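Local coordinates for protein ShdD (Sedimentibacter hydroxybenzoicus, PDB 7AE5), which takes part in the non-oxidative decarboxylation and detoxification of phenolic acids under anaerobic conditions, though its precise biochemical role is unknown, at residues C31-S34 / N40-V43. Numbering follows the deposited sequence.
With ZN (zinc ion), chain Z.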
loop_
_atom_site.group_PDB
_atom_site.type_symbol
_atom_site.label_atom_id
_atom_site.label_comp_id
_atom_site.label_asym_id
_atom_site.label_seq_id
_atom_site.Cartn_x
_atom_site.Cartn_y
_atom_site.Cartn_z
ATOM N N CYS H 31 38.445 -21.448 -27.013
ATOM C CA CYS H 31 37.594 -21.029 -25.904
ATOM C C CYS H 31 38.020 -21.608 -24.559
ATOM O O CYS H 31 37.307 -21.419 -23.564
ATOM C CB CYS H 31 36.136 -21.397 -26.192
ATOM S SG CYS H 31 35.712 -23.114 -25.842
ATOM N N CYS H 32 39.150 -22.311 -24.501
ATOM C CA CYS H 32 39.771 -22.815 -23.276
ATOM C C CYS H 32 38.952 -23.887 -22.568
ATOM O O CYS H 32 39.300 -24.269 -21.444
ATOM C CB CYS H 32 40.074 -21.685 -22.283
ATOM S SG CYS H 32 40.852 -20.231 -23.011
ATOM N N TYR H 33 37.880 -24.385 -23.180
ATOM C CA TYR H 33 37.140 -25.491 -22.586
ATOM C C TYR H 33 38.019 -26.734 -22.530
ATOM O O TYR H 33 38.721 -27.061 -23.489
ATOM C CB TYR H 33 35.870 -25.779 -23.389
ATOM C CG TYR H 33 34.940 -26.781 -22.738
ATOM C CD1 TYR H 33 34.212 -26.450 -21.601
ATOM C CD2 TYR H 33 34.785 -28.058 -23.262
ATOM C CE1 TYR H 33 33.358 -27.364 -21.005
ATOM C CE2 TYR H 33 33.936 -28.978 -22.674
ATOM C CZ TYR H 33 33.224 -28.626 -21.546
ATOM O OH TYR H 33 32.379 -29.539 -20.958
ATOM N N SER H 34 37.985 -27.425 -21.394
ATOM C CA SER H 34 38.787 -28.621 -21.196
ATOM C C SER H 34 37.914 -29.749 -20.665
ATOM O O SER H 34 36.889 -29.510 -20.019
ATOM C CB SER H 34 39.955 -28.366 -20.234
ATOM O OG SER H 34 39.488 -28.038 -18.939
ATOM N N ASN H 40 31.775 -37.478 -21.267
ATOM C CA ASN H 40 31.032 -37.318 -22.516
ATOM C C ASN H 40 30.207 -36.047 -22.371
ATOM O O ASN H 40 28.986 -36.101 -22.173
ATOM C CB ASN H 40 30.157 -38.536 -22.812
ATOM N N PRO H 41 30.847 -34.880 -22.466
ATOM C CA PRO H 41 30.190 -33.638 -22.034
ATOM C C PRO H 41 29.066 -33.226 -22.974
ATOM O O PRO H 41 29.240 -33.176 -24.194
ATOM C CB PRO H 41 31.331 -32.610 -22.039
ATOM C CG PRO H 41 32.600 -33.411 -22.163
ATOM C CD PRO H 41 32.225 -34.643 -22.918
ATOM N N VAL H 42 27.911 -32.931 -22.389
ATOM C CA VAL H 42 26.798 -32.300 -23.087
ATOM C C VAL H 42 26.727 -30.869 -22.572
ATOM O O VAL H 42 26.257 -30.616 -21.456
ATOM C CB VAL H 42 25.475 -33.044 -22.870
ATOM C CG1 VAL H 42 24.309 -32.226 -23.411
ATOM C CG2 VAL H 42 25.520 -34.410 -23.536
ATOM N N VAL H 43 27.220 -29.930 -23.372
ATOM C CA VAL H 43 27.146 -28.515 -23.024
ATOM C C VAL H 43 25.744 -28.020 -23.352
ATOM O O VAL H 43 25.273 -28.177 -24.483
ATOM C CB VAL H 43 28.210 -27.704 -23.775
ATOM C CG1 VAL H 43 28.092 -26.227 -23.436
ATOM C CG2 VAL H 43 29.601 -28.226 -23.451
HETATM ZN ZN ZN Z . 36.101 -24.474 -27.686
#
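Y33 reaches the 40-43 segment with the end of its ring, and its OH lies 3.4 Å from CB of P41, which comes up at the ring edge, near the ring plane. V43 supplies the second touch: its CG2 methyl meets the ring obliquely, 4.1 Å from Y33 CZ. A long, flat tyrosine suits this place because the two backbones stay far apart, 10.5 Å between CA of Y33 and CA of V43, while proline and valine make van der Waals contact with its phenol end. With CG anti to the backbone N (chi1 -172°), the ring extends across this gap. The carbonyl of V42 accepts a hydrogen bond from Q137 of the neighbouring phenolic acid decarboxylase chain. Two residues before Y33, C31 binds zinc through SG at 2.3 Å, alongside C3, C6 and C28, two CxxC pairs consistent with a zinc-ribbon-like fold. This sulfur, probably a thiolate, also accepts a weak bond from the backbone N of Y33, 3.7 Å away, which probably helps place that backbone. C31 to Y33 lie in the loop between strand 24-28 and strand 34-36, an outermost strand of the antiparallel sheet within this chain, whereas P41 and V43 belong to the loop running from strand 34-36 toward helix 51-55.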